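Local coordinates for protein Bse634I restriction endonuclease (Geobacillus stearothermophilus, PDB 1KNV) that is a type II restriction endonuclease of the PDDEXK clan, which cuts double-stranded DNA at a specific recognition sequence, probably with the help of divalent metal ions, at residues E45-L50 with E80-I85; V92-N97 with M286-I291; K129-L132 with Q137-L140; K153-S158 with E183-W188; D204-L209 with D249-T254. All coordinates share one frame; numbering follows the deposited sequence.

Interaction 1: E45-L50 with E80-I85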
# COMPACT_ATOMS: atom_id res chain seq x y z
N GLU B 45 -6.75 21.47 -42.96
CA GLU B 45 -6.59 22.02 -44.30
C GLU B 45 -5.51 21.27 -45.09
O GLU B 45 -5.70 20.97 -46.27
CB GLU B 45 -6.27 23.52 -44.24
CG GLU B 45 -7.50 24.45 -44.15
CD GLU B 45 -7.13 25.93 -43.95
OE1 GLU B 45 -6.17 26.40 -44.60
OE2 GLU B 45 -7.81 26.62 -43.16
N ASN B 46 -4.39 20.95 -44.44
CA ASN B 46 -3.32 20.21 -45.10
C ASN B 46 -3.80 18.81 -45.47
O ASN B 46 -3.42 18.26 -46.51
CB ASN B 46 -2.11 20.11 -44.17
CG ASN B 46 -1.25 21.33 -44.25
OD1 ASN B 46 -0.37 21.43 -45.09
ND2 ASN B 46 -1.51 22.29 -43.37
N LEU B 47 -4.66 18.25 -44.63
CA LEU B 47 -5.17 16.90 -44.86
C LEU B 47 -6.18 16.89 -46.01
O LEU B 47 -6.12 16.02 -46.88
CB LEU B 47 -5.82 16.35 -43.59
CG LEU B 47 -4.90 16.06 -42.40
CD1 LEU B 47 -5.73 15.74 -41.16
CD2 LEU B 47 -3.99 14.92 -42.80
N ASP B 48 -7.08 17.88 -46.02
CA ASP B 48 -8.08 18.01 -47.08
C ASP B 48 -7.37 18.19 -48.41
O ASP B 48 -7.75 17.58 -49.40
CB ASP B 48 -9.02 19.19 -46.84
CG ASP B 48 -9.95 18.95 -45.68
OD1 ASP B 48 -10.11 17.77 -45.28
OD2 ASP B 48 -10.51 19.94 -45.17
N LYS B 49 -6.31 19.00 -48.41
CA LYS B 49 -5.52 19.25 -49.62
C LYS B 49 -4.95 17.96 -50.17
O LYS B 49 -5.06 17.68 -51.36
CB LYS B 49 -4.40 20.22 -49.29
CG LYS B 49 -3.20 20.13 -50.21
CD LYS B 49 -2.08 21.01 -49.67
CE LYS B 49 -0.81 20.89 -50.49
NZ LYS B 49 0.28 21.70 -49.87
N LEU B 50 -4.31 17.20 -49.29
CA LEU B 50 -3.72 15.93 -49.67
C LEU B 50 -4.82 15.03 -50.24
O LEU B 50 -4.64 14.39 -51.27
CB LEU B 50 -3.05 15.26 -48.46
CG LEU B 50 -1.67 15.79 -48.07
CD1 LEU B 50 -1.35 15.49 -46.63
CD2 LEU B 50 -0.62 15.16 -48.97
N GLU B 80 -0.38 10.98 -38.77
CA GLU B 80 0.70 10.35 -38.02
C GLU B 80 2.04 10.90 -38.47
O GLU B 80 2.92 11.16 -37.64
CB GLU B 80 0.67 8.83 -38.24
CG GLU B 80 -0.34 8.07 -37.36
CD GLU B 80 -0.72 6.70 -37.93
OE1 GLU B 80 0.16 6.01 -38.46
OE2 GLU B 80 -1.91 6.31 -37.82
N VAL B 81 2.20 11.08 -39.78
CA VAL B 81 3.44 11.62 -40.31
C VAL B 81 3.60 13.07 -39.88
O VAL B 81 4.69 13.50 -39.51
CB VAL B 81 3.48 11.54 -41.86
CG1 VAL B 81 4.73 12.23 -42.38
CG2 VAL B 81 3.47 10.09 -42.30
N MET B 82 2.50 13.82 -39.91
CA MET B 82 2.52 15.23 -39.52
C MET B 82 2.94 15.42 -38.06
O MET B 82 3.79 16.27 -37.75
CB MET B 82 1.14 15.86 -39.74
CG MET B 82 0.83 16.05 -41.21
SD MET B 82 -0.82 16.65 -41.54
CE MET B 82 -0.78 16.67 -43.35
N ILE B 83 2.35 14.62 -37.18
CA ILE B 83 2.67 14.65 -35.77
C ILE B 83 4.17 14.33 -35.60
O ILE B 83 4.90 15.08 -34.95
CB ILE B 83 1.83 13.61 -35.00
CG1 ILE B 83 0.39 14.11 -34.88
CG2 ILE B 83 2.39 13.37 -33.61
CD1 ILE B 83 0.28 15.43 -34.15
N ALA B 84 4.61 13.22 -36.19
CA ALA B 84 5.99 12.80 -36.10
C ALA B 84 6.98 13.86 -36.57
O ALA B 84 7.97 14.13 -35.90
CB ALA B 84 6.20 11.51 -36.89
N ILE B 85 6.72 14.46 -37.73
CA ILE B 85 7.61 15.48 -38.28
C ILE B 85 7.66 16.72 -37.40
O ILE B 85 8.74 17.25 -37.10
CB ILE B 85 7.16 15.90 -39.71
CG1 ILE B 85 7.27 14.71 -40.66
CG2 ILE B 85 8.01 17.08 -40.22
CD1 ILE B 85 8.66 14.16 -40.78

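Interaction 2: V92-N97 with M286-I291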
# COMPACT_ATOMS: atom_id res chain seq x y z
N VAL B 92 14.26 20.03 -31.98
CA VAL B 92 15.40 20.68 -32.61
C VAL B 92 15.34 22.18 -32.37
O VAL B 92 16.29 22.75 -31.85
CB VAL B 92 15.46 20.42 -34.12
CG1 VAL B 92 16.48 21.34 -34.76
CG2 VAL B 92 15.85 18.98 -34.38
N LYS B 93 14.23 22.82 -32.73
CA LYS B 93 14.15 24.27 -32.55
C LYS B 93 14.11 24.71 -31.09
O LYS B 93 14.47 25.85 -30.77
CB LYS B 93 12.96 24.85 -33.31
CG LYS B 93 11.60 24.48 -32.79
CD LYS B 93 10.56 25.03 -33.74
CE LYS B 93 9.17 24.76 -33.23
NZ LYS B 93 8.18 25.10 -34.28
N ARG B 94 13.67 23.81 -30.20
CA ARG B 94 13.61 24.11 -28.77
C ARG B 94 14.94 23.73 -28.13
O ARG B 94 15.17 24.01 -26.96
CB ARG B 94 12.48 23.33 -28.10
CG ARG B 94 11.09 23.88 -28.38
CD ARG B 94 10.86 25.24 -27.72
NE ARG B 94 9.45 25.65 -27.78
CZ ARG B 94 8.82 26.03 -28.88
NH1 ARG B 94 9.46 26.09 -30.03
NH2 ARG B 94 7.52 26.34 -28.84
N GLU B 95 15.80 23.09 -28.92
CA GLU B 95 17.11 22.64 -28.47
C GLU B 95 17.03 21.74 -27.24
O GLU B 95 17.76 21.93 -26.27
CB GLU B 95 18.01 23.85 -28.17
CG GLU B 95 18.38 24.67 -29.40
CD GLU B 95 19.04 26.00 -29.04
OE1 GLU B 95 20.04 25.99 -28.30
OE2 GLU B 95 18.56 27.06 -29.50
N LEU B 96 16.15 20.75 -27.29
CA LEU B 96 15.98 19.82 -26.19
C LEU B 96 16.90 18.64 -26.45
O LEU B 96 16.44 17.56 -26.85
CB LEU B 96 14.53 19.35 -26.11
CG LEU B 96 13.49 20.44 -25.83
CD1 LEU B 96 12.10 19.89 -26.00
CD2 LEU B 96 13.68 20.96 -24.42
N ASN B 97 18.19 18.84 -26.22
CA ASN B 97 19.17 17.79 -26.48
C ASN B 97 19.05 16.52 -25.66
O ASN B 97 19.72 15.54 -25.97
CB ASN B 97 20.59 18.35 -26.34
CG ASN B 97 20.91 18.82 -24.93
OD1 ASN B 97 20.16 18.53 -23.98
ND2 ASN B 97 22.02 19.54 -24.77
N MET B 286 1.30 22.09 -27.10
CA MET B 286 1.03 20.90 -26.31
C MET B 286 2.32 20.35 -25.73
O MET B 286 2.41 20.06 -24.54
CB MET B 286 0.38 19.82 -27.17
CG MET B 286 0.40 18.46 -26.51
SD MET B 286 -0.37 17.22 -27.51
CE MET B 286 0.85 16.95 -28.75
N LEU B 287 3.33 20.20 -26.58
CA LEU B 287 4.61 19.68 -26.14
C LEU B 287 5.26 20.59 -25.14
O LEU B 287 5.95 20.14 -24.24
CB LEU B 287 5.53 19.47 -27.34
CG LEU B 287 5.04 18.36 -28.28
CD1 LEU B 287 5.91 18.30 -29.53
CD2 LEU B 287 5.06 17.03 -27.51
N ASP B 288 5.05 21.89 -25.30
CA ASP B 288 5.62 22.83 -24.34
C ASP B 288 5.06 22.57 -22.97
O ASP B 288 5.80 22.56 -21.99
CB ASP B 288 5.32 24.28 -24.73
CG ASP B 288 6.26 24.81 -25.80
OD1 ASP B 288 7.39 24.29 -25.91
OD2 ASP B 288 5.87 25.76 -26.51
N GLN B 289 3.75 22.35 -22.88
CA GLN B 289 3.12 22.11 -21.59
C GLN B 289 3.52 20.77 -21.01
O GLN B 289 3.57 20.61 -19.79
CB GLN B 289 1.60 22.15 -21.69
CG GLN B 289 0.97 22.05 -20.31
CD GLN B 289 -0.55 21.97 -20.33
OE1 GLN B 289 -1.21 22.79 -20.98
NE2 GLN B 289 -1.10 21.00 -19.60
N ILE B 290 3.81 19.82 -21.89
CA ILE B 290 4.20 18.49 -21.46
C ILE B 290 5.64 18.42 -20.97
O ILE B 290 5.90 17.88 -19.91
CB ILE B 290 4.00 17.48 -22.60
CG1 ILE B 290 2.51 17.31 -22.87
CG2 ILE B 290 4.62 16.16 -22.25
CD1 ILE B 290 2.22 16.30 -23.95
N ILE B 291 6.58 18.98 -21.73
CA ILE B 291 7.98 18.93 -21.33
C ILE B 291 8.31 19.74 -20.08
O ILE B 291 9.10 19.31 -19.24
CB ILE B 291 8.93 19.38 -22.50
CG1 ILE B 291 9.15 18.22 -23.48
CG2 ILE B 291 10.28 19.80 -21.96
CD1 ILE B 291 7.99 17.89 -24.35

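Interaction 3: K129-L132 with Q137-L140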
# COMPACT_ATOMS: atom_id res chain seq x y z
N LYS B 129 3.70 -13.14 -15.39
CA LYS B 129 3.74 -14.56 -15.02
C LYS B 129 3.06 -14.75 -13.67
O LYS B 129 2.39 -15.77 -13.44
CB LYS B 129 5.19 -15.04 -14.99
CG LYS B 129 5.92 -14.76 -16.30
CD LYS B 129 7.45 -14.88 -16.22
CE LYS B 129 8.09 -14.48 -17.56
NZ LYS B 129 9.56 -14.67 -17.56
N SER B 130 3.22 -13.78 -12.78
CA SER B 130 2.62 -13.82 -11.45
C SER B 130 1.09 -13.83 -11.59
O SER B 130 0.40 -14.67 -11.01
CB SER B 130 3.07 -12.59 -10.67
OG SER B 130 2.85 -12.72 -9.29
N LEU B 131 0.58 -12.88 -12.37
CA LEU B 131 -0.85 -12.72 -12.60
C LEU B 131 -1.49 -13.92 -13.27
O LEU B 131 -2.55 -14.39 -12.84
CB LEU B 131 -1.11 -11.49 -13.48
CG LEU B 131 -0.88 -10.12 -12.86
CD1 LEU B 131 -1.11 -9.05 -13.90
CD2 LEU B 131 -1.81 -9.94 -11.69
N LEU B 132 -0.86 -14.39 -14.34
CA LEU B 132 -1.35 -15.53 -15.11
C LEU B 132 -1.22 -16.85 -14.35
O LEU B 132 -1.65 -17.89 -14.85
CB LEU B 132 -0.61 -15.62 -16.45
CG LEU B 132 -0.97 -14.57 -17.50
CD1 LEU B 132 0.08 -14.56 -18.61
CD2 LEU B 132 -2.35 -14.86 -18.06
N GLN B 137 -7.24 -17.04 -14.26
CA GLN B 137 -6.22 -16.25 -14.92
C GLN B 137 -6.52 -14.77 -15.05
O GLN B 137 -7.60 -14.37 -15.51
CB GLN B 137 -5.96 -16.80 -16.32
CG GLN B 137 -5.33 -18.16 -16.35
CD GLN B 137 -4.39 -18.29 -17.52
OE1 GLN B 137 -4.72 -17.90 -18.65
NE2 GLN B 137 -3.21 -18.84 -17.27
N VAL B 138 -5.55 -13.96 -14.65
CA VAL B 138 -5.65 -12.51 -14.75
C VAL B 138 -4.55 -12.19 -15.76
O VAL B 138 -3.55 -12.90 -15.85
CB VAL B 138 -5.36 -11.83 -13.40
CG1 VAL B 138 -5.58 -10.33 -13.52
CG2 VAL B 138 -6.26 -12.40 -12.33
N ARG B 139 -4.73 -11.12 -16.51
CA ARG B 139 -3.76 -10.81 -17.54
C ARG B 139 -3.38 -9.33 -17.59
O ARG B 139 -4.23 -8.45 -17.40
CB ARG B 139 -4.35 -11.27 -18.87
CG ARG B 139 -3.43 -11.20 -20.06
CD ARG B 139 -4.20 -11.55 -21.33
NE ARG B 139 -4.69 -12.92 -21.29
CZ ARG B 139 -3.95 -13.99 -21.57
NH1 ARG B 139 -2.67 -13.84 -21.92
NH2 ARG B 139 -4.49 -15.20 -21.51
N LEU B 140 -2.10 -9.06 -17.81
CA LEU B 140 -1.63 -7.68 -17.92
C LEU B 140 -1.66 -7.37 -19.40
O LEU B 140 -0.89 -7.94 -20.16
CB LEU B 140 -0.19 -7.52 -17.40
CG LEU B 140 0.37 -6.10 -17.56
CD1 LEU B 140 -0.46 -5.13 -16.73
CD2 LEU B 140 1.83 -6.03 -17.15

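Interaction 4: K153-S158 with E183-W188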
# COMPACT_ATOMS: atom_id res chain seq x y z
N LYS B 153 19.64 11.59 -22.06
CA LYS B 153 20.69 12.14 -22.90
C LYS B 153 21.46 11.15 -23.77
O LYS B 153 21.69 11.41 -24.94
CB LYS B 153 21.68 12.94 -22.06
CG LYS B 153 22.70 13.69 -22.91
CD LYS B 153 23.59 14.60 -22.08
CE LYS B 153 24.60 15.30 -22.98
NZ LYS B 153 25.54 16.18 -22.23
N ASP B 154 21.85 10.02 -23.20
CA ASP B 154 22.63 9.04 -23.94
C ASP B 154 21.92 8.40 -25.13
O ASP B 154 22.52 7.61 -25.85
CB ASP B 154 23.15 7.96 -22.99
CG ASP B 154 22.08 6.97 -22.58
OD1 ASP B 154 20.92 7.12 -23.00
OD2 ASP B 154 22.40 6.03 -21.83
N LEU B 155 20.65 8.73 -25.34
CA LEU B 155 19.90 8.16 -26.47
C LEU B 155 19.95 9.06 -27.70
O LEU B 155 19.54 8.66 -28.79
CB LEU B 155 18.42 7.97 -26.09
CG LEU B 155 18.08 6.96 -25.01
CD1 LEU B 155 16.57 6.93 -24.81
CD2 LEU B 155 18.57 5.60 -25.41
N ILE B 156 20.47 10.28 -27.51
CA ILE B 156 20.54 11.27 -28.57
C ILE B 156 21.69 11.13 -29.57
O ILE B 156 22.86 11.14 -29.19
CB ILE B 156 20.59 12.68 -27.96
CG1 ILE B 156 19.46 12.82 -26.92
CG2 ILE B 156 20.47 13.75 -29.05
CD1 ILE B 156 18.08 12.62 -27.47
N LYS B 157 21.34 11.00 -30.85
CA LYS B 157 22.31 10.89 -31.92
C LYS B 157 22.31 12.23 -32.66
O LYS B 157 21.27 12.87 -32.78
CB LYS B 157 21.92 9.77 -32.89
CG LYS B 157 21.79 8.41 -32.21
CD LYS B 157 21.89 7.24 -33.18
CE LYS B 157 20.76 7.24 -34.20
NZ LYS B 157 20.88 6.09 -35.16
N SER B 158 23.48 12.65 -33.13
CA SER B 158 23.61 13.93 -33.84
C SER B 158 22.65 14.06 -35.03
O SER B 158 22.21 15.17 -35.34
CB SER B 158 25.05 14.12 -34.33
OG SER B 158 25.34 13.29 -35.45
N GLU B 183 15.24 0.79 -28.84
CA GLU B 183 14.74 -0.47 -28.32
C GLU B 183 15.71 -1.10 -27.32
O GLU B 183 16.89 -1.28 -27.62
CB GLU B 183 14.47 -1.46 -29.46
CG GLU B 183 14.20 -2.91 -29.02
CD GLU B 183 13.63 -3.79 -30.14
OE1 GLU B 183 13.96 -3.53 -31.32
OE2 GLU B 183 12.88 -4.74 -29.84
N GLY B 184 15.20 -1.39 -26.12
CA GLY B 184 15.97 -2.00 -25.06
C GLY B 184 16.96 -1.10 -24.38
O GLY B 184 17.74 -1.55 -23.55
N LYS B 185 16.92 0.19 -24.69
CA LYS B 185 17.86 1.15 -24.12
C LYS B 185 17.32 2.14 -23.10
O LYS B 185 18.09 2.84 -22.45
CB LYS B 185 18.47 2.00 -25.25
CG LYS B 185 19.26 1.27 -26.32
CD LYS B 185 19.57 2.25 -27.46
CE LYS B 185 20.69 1.77 -28.36
NZ LYS B 185 20.42 0.40 -28.88
N CYS B 186 16.00 2.19 -22.95
CA CYS B 186 15.40 3.14 -22.02
C CYS B 186 15.25 2.71 -20.58
O CYS B 186 14.71 1.65 -20.29
CB CYS B 186 14.03 3.55 -22.54
SG CYS B 186 14.12 4.33 -24.13
N LYS B 187 15.74 3.56 -19.68
CA LYS B 187 15.63 3.30 -18.25
C LYS B 187 14.15 3.57 -18.02
O LYS B 187 13.59 4.50 -18.60
CB LYS B 187 16.48 4.29 -17.45
CG LYS B 187 17.98 4.04 -17.52
CD LYS B 187 18.75 5.17 -16.84
CE LYS B 187 18.20 5.46 -15.43
NZ LYS B 187 19.03 6.45 -14.66
N TRP B 188 13.52 2.76 -17.19
CA TRP B 188 12.10 2.90 -16.92
C TRP B 188 11.66 4.31 -16.55
O TRP B 188 10.61 4.76 -17.00
CB TRP B 188 11.66 1.93 -15.82
CG TRP B 188 12.04 2.38 -14.47
CD1 TRP B 188 13.26 2.28 -13.87
CD2 TRP B 188 11.18 3.05 -13.53
NE1 TRP B 188 13.21 2.84 -12.61
CE2 TRP B 188 11.95 3.32 -12.38
CE3 TRP B 188 9.84 3.45 -13.55
CZ2 TRP B 188 11.42 3.96 -11.26
CZ3 TRP B 188 9.32 4.08 -12.45
CH2 TRP B 188 10.10 4.33 -11.32

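Interaction 5: D204-L209 with D249-T254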
# COMPACT_ATOMS: atom_id res chain seq x y z
N ASP B 204 -16.61 6.76 -27.38
CA ASP B 204 -15.67 5.65 -27.45
C ASP B 204 -14.21 6.11 -27.44
O ASP B 204 -13.36 5.47 -26.83
CB ASP B 204 -15.95 4.77 -28.69
CG ASP B 204 -15.67 5.47 -30.01
OD1 ASP B 204 -16.00 6.68 -30.14
OD2 ASP B 204 -15.13 4.81 -30.93
N ARG B 205 -13.92 7.22 -28.11
CA ARG B 205 -12.56 7.72 -28.17
C ARG B 205 -12.13 8.37 -26.88
O ARG B 205 -10.97 8.34 -26.51
CB ARG B 205 -12.42 8.70 -29.33
CG ARG B 205 -12.47 8.01 -30.68
CD ARG B 205 -12.72 9.00 -31.78
NE ARG B 205 -12.78 8.35 -33.08
CZ ARG B 205 -13.28 8.92 -34.17
NH1 ARG B 205 -13.76 10.16 -34.11
NH2 ARG B 205 -13.31 8.26 -35.31
N ARG B 206 -13.08 8.97 -26.18
CA ARG B 206 -12.78 9.61 -24.92
C ARG B 206 -12.47 8.51 -23.90
O ARG B 206 -11.56 8.63 -23.08
CB ARG B 206 -13.97 10.43 -24.46
CG ARG B 206 -13.63 11.46 -23.44
CD ARG B 206 -14.89 12.19 -23.02
NE ARG B 206 -15.70 11.34 -22.16
CZ ARG B 206 -16.94 11.62 -21.77
NH1 ARG B 206 -17.52 12.74 -22.17
NH2 ARG B 206 -17.58 10.78 -20.97
N LEU B 207 -13.25 7.43 -23.96
CA LEU B 207 -13.08 6.32 -23.05
C LEU B 207 -11.73 5.66 -23.28
O LEU B 207 -11.08 5.21 -22.34
CB LEU B 207 -14.21 5.30 -23.23
CG LEU B 207 -14.26 4.17 -22.18
CD1 LEU B 207 -14.48 4.77 -20.81
CD2 LEU B 207 -15.38 3.20 -22.51
N GLN B 208 -11.28 5.61 -24.54
CA GLN B 208 -9.98 5.02 -24.84
C GLN B 208 -8.86 5.80 -24.15
O GLN B 208 -7.89 5.21 -23.69
CB GLN B 208 -9.73 5.02 -26.33
CG GLN B 208 -10.69 4.15 -27.08
CD GLN B 208 -10.59 4.36 -28.57
OE1 GLN B 208 -11.37 3.78 -29.34
NE2 GLN B 208 -9.64 5.17 -29.00
N LEU B 209 -8.99 7.12 -24.08
CA LEU B 209 -7.98 7.93 -23.42
C LEU B 209 -7.99 7.58 -21.94
O LEU B 209 -6.95 7.33 -21.35
CB LEU B 209 -8.27 9.41 -23.58
CG LEU B 209 -8.06 9.94 -24.99
CD1 LEU B 209 -8.43 11.41 -25.05
CD2 LEU B 209 -6.61 9.74 -25.38
N ASP B 249 -14.00 17.91 -21.14
CA ASP B 249 -12.92 18.25 -20.24
C ASP B 249 -13.27 17.80 -18.83
O ASP B 249 -12.43 17.27 -18.11
CB ASP B 249 -12.68 19.75 -20.25
CG ASP B 249 -11.38 20.12 -19.59
OD1 ASP B 249 -10.32 20.02 -20.26
OD2 ASP B 249 -11.42 20.49 -18.39
N ASP B 250 -14.52 18.02 -18.43
CA ASP B 250 -14.98 17.61 -17.11
C ASP B 250 -14.78 16.11 -16.94
O ASP B 250 -14.22 15.65 -15.94
CB ASP B 250 -16.48 17.92 -16.94
CG ASP B 250 -16.75 19.39 -16.65
OD1 ASP B 250 -17.95 19.78 -16.67
OD2 ASP B 250 -15.79 20.16 -16.40
N ALA B 251 -15.26 15.35 -17.92
CA ALA B 251 -15.17 13.91 -17.92
C ALA B 251 -13.73 13.41 -17.88
O ALA B 251 -13.46 12.38 -17.29
CB ALA B 251 -15.88 13.34 -19.13
N LEU B 252 -12.82 14.16 -18.50
CA LEU B 252 -11.42 13.77 -18.55
C LEU B 252 -10.69 14.18 -17.26
O LEU B 252 -9.46 14.30 -17.23
CB LEU B 252 -10.74 14.38 -19.76
CG LEU B 252 -11.15 13.82 -21.12
CD1 LEU B 252 -10.42 14.57 -22.23
CD2 LEU B 252 -10.81 12.35 -21.14
N GLN B 253 -11.46 14.38 -16.19
CA GLN B 253 -10.91 14.74 -14.87
C GLN B 253 -11.01 13.53 -13.95
O GLN B 253 -10.55 13.56 -12.81
CB GLN B 253 -11.67 15.91 -14.25
CG GLN B 253 -11.28 17.27 -14.80
CD GLN B 253 -12.05 18.39 -14.13
OE1 GLN B 253 -12.50 18.28 -12.99
NE2 GLN B 253 -12.21 19.49 -14.85
N THR B 254 -11.59 12.46 -14.47
CA THR B 254 -11.76 11.21 -13.74
C THR B 254 -10.42 10.76 -13.12
O THR B 254 -9.38 10.79 -13.77
CB THR B 254 -12.33 10.12 -14.70
OG1 THR B 254 -12.48 8.88 -14.00
CG2 THR B 254 -11.40 9.91 -15.87

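Interaction 1: E45-L50 with E80-I85
Met82 carries this contact, its terminal methyl CE set among Asn46, Leu47 and Leu50 on the facing helix. The motif is a helix pair within the helical part of the chain: helix 43-60 and helix 68-93 run in roughly opposite directions, at 135° between the two short segments, and the axes of those segments come no closer than 12.1 Å. At that separation a long side chain has to bridge the distance, and Met82 does so with an extended chain (chi2 175°, chi3 -178°) that carries SD and CE straight across. Leu50 meets it end on, its CD1 lying 3.5 Å from Met82 CE. Leu47 comes across the thioether at a slant, and its CD2 touches both CE and SD of Met82, the sulfur at 3.8 Å. Asn46 touches with its CB, 3.8 Å from Met82 CE, while its amide is engaged elsewhere: ND2 donates to the carbonyl oxygens of Thr40 and Ser42, and OD1 pairs with the hydroxyl of Tyr34. Those bonds fix the rotation of the amide and leave the aliphatic carbon for Met82.

In the next shell, Trp78 packs on Leu47 and Leu50, Leu30 and Leu33 of helix 26-33 cover Leu50, and Phe280 touches both Asn46 and Met82. All four contacting residues are buried, and no hydrogen bond joins the two segments. The side chain of Met82 lies about 9 Å from that of Leu197, which binds calcium in a structure of this protein, though none is bound here. On the Leu47 side, Met82 CE lies 3.7 Å from Leu47 CD2.

Interaction 2: V92-N97 with M286-I291
The guanidinium of Arg94 meets the carboxylate of Asp288 through its edge, the two planes turned 33° apart, with NE and NH2 each taking one oxygen in a side-on, two-nitrogen salt bridge. The two bonds are unequal. Arg94 NH2 reaches Asp288 OD2 at 2.9 Å, almost straight at 166° and close to the guanidinium plane, whereas Arg94 NE holds Asp288 OD1 at 3.1 Å through a more bent bond, with that oxygen tilted out of the plane. Both oxygens use their syn lone pairs. A bend at chi2 (-68°) turns the arginine chain so that this edge faces the acid. Asp288 OD1 also pairs with the hydroxyl of Tyr90 on helix 68-93, so the carboxylate has a second partner. Replacing Arg94 with an alanine would probably leave Asp288 with Tyr90 but without its cationic mate, its OD2 losing the straighter of the two bonds.

Farther along, the contact turns apolar: Leu96 CD1 rests 4.2 Å from Ile291 CG1, and Ile291 also packs on Ile149 of the central sheet. Glu95, with positive phi, makes a Schellman motif after the last turn of helix 68-93, and Leu96 follows at the centre of an inverse gamma turn. The whole is a surface junction in which a capped helix end is joined by a bidentate salt bridge to the C-terminal helix 281-291, which packs against the central mixed sheet.

Interaction 3: K129-L132 with Q137-L140
Leu131, in the last turn of helix 118-131, and Leu132, which follows it, pack against the returning chain at Val138 to Leu140, and this is the close-set part of the contact. The side chains of Leu131 and Leu140 cross, with Leu131 CD1 3.9 Å from Leu140 CB, while Leu131 CD2 lies 4.2 Å from Val138 CG1. Leu132 CD2 sits 3.2 Å from the carbonyl oxygen of Val138 and also lies over the centre of one face of the Arg139 guanidinium, 3.9 Å above its plane. A bend at chi3 (-63°) turns that flat group back over the methyl.

The looser side is at Gln137, where NE2 reaches the carbonyl oxygen of Leu132 at 3.0 Å, but at 123° the bond is weak; Gln137 OE1 lies 3.9 Å from Leu132 CD2. With a smaller residue such as alanine in place of Gln137, the Leu132 carbonyl would probably lose this donor and Leu132 CD2 the amide's cover. Arg269 of the second subunit bonds to the Gln137 carbonyl.

This chemistry implies a tight chain reversal held mainly by leucine methyls packed on side chains, a backbone carbonyl and a guanidinium face, with a bent amide bond as a minor supplement.

Interaction 4: K153-S158 with E183-W188
Leu155 lays its CD2 methyl over the aliphatic start of Lys185 on the facing loop. The motif is a pairing of two connections at one margin of the PDDEXK-type core: residues 153-158 follow strand 147-151, beginning with a short 3-10 turn, and residues 183-188 lead into strand 191-198, the adjacent strand of the mixed sheet. Both loops belong to the long connection, containing helix 169-176, that joins these antiparallel neighbours.

With CG beside the backbone N (chi1 -66°), the branched end of Leu155 is directed across the gap. Beyond its contact with Lys185 CB, Leu155 CD2 also meets Lys185 CD at 4.1 Å. The lysine passes obliquely over the leucine, and its extended chain then bends at chi4 (54°), taking the charged end away from the contact. The start of the lysine chain is thus covered by the leucine, while the ammonium group lies apart from it. The other methyl, CD1, approaches the sulfur of Cys186, but in one of two conformers of that residue, so this touch is less certain.

The segments share no polar bond. Leu155 is backed by Leu100 of strand 99-103, and backbone bonds of Cys186 with Ile115 and Asp117, and of Gly184 with Lys114, hold the second loop in place. Within the first segment, Ile156 N bonds to Lys153 O and closes the 3-10 turn. The closest approach to the lysine is that of Leu155 CD2 to Lys185 CB, 3.6 Å.

Interaction 5: D204-L209 with D249-T254
Arg206 makes both contacts across this interface, one through its flat head and one through its aliphatic stem. The first is face packing: the methyl CB of Ala251 lies over the centre of one face of the guanidinium, 3.3 Å above its plane and 3.3 Å from Arg206 CZ. It is a tight, rather short contact. A bend at chi3 (74°) brings that face round to the alanine.

The second is apolar. Arg206 CG meets Leu252 CD2 at 3.7 Å, the two side chains crossing, and Leu252 is itself buried against Leu201, Val210 and Ile274.

The charge is dealt with outside the two segments, since Arg206 NH1 forms a salt bridge with Asp248. That bond probably limits the rotation of the guanidinium and favours keeping its face on Ala251. On other sides the second subunit approaches, packing its Asp204, His211 and Leu207 on Asp204, Leu207 and Gln208 of helix 203-227.

The arrangement is that of a long helix meeting the end of a short one. Along the chain, helix 203-227 links the parallel strands 191-198 and 235-240, and helix 246-251 lies in the link from 235-240 to 273-276, beta-alpha-beta crossovers of the PDDEXK-type sheet.

Overall arrangement
Interaction 1 and interaction 4 are buried and free of hydrogen bonds across their segments, one filled by a methionine between helices, the other by a leucine between loops. Interaction 2 lies at the surface and relies on a salt bridge, yet it shares helix 68-93 with interaction 1, their centres about 20 Å apart. Interactions 2 and 4 lie against one another through the 92-97 and 153-158 segments. Interactions 3 and 5 are partly buried, each placing an apolar carbon over an arginine face, and both meet the second subunit. Interaction 3 is the most peripheral, about 27 Å from the chain centre, and lies on the opposite side of that centre from interaction 1.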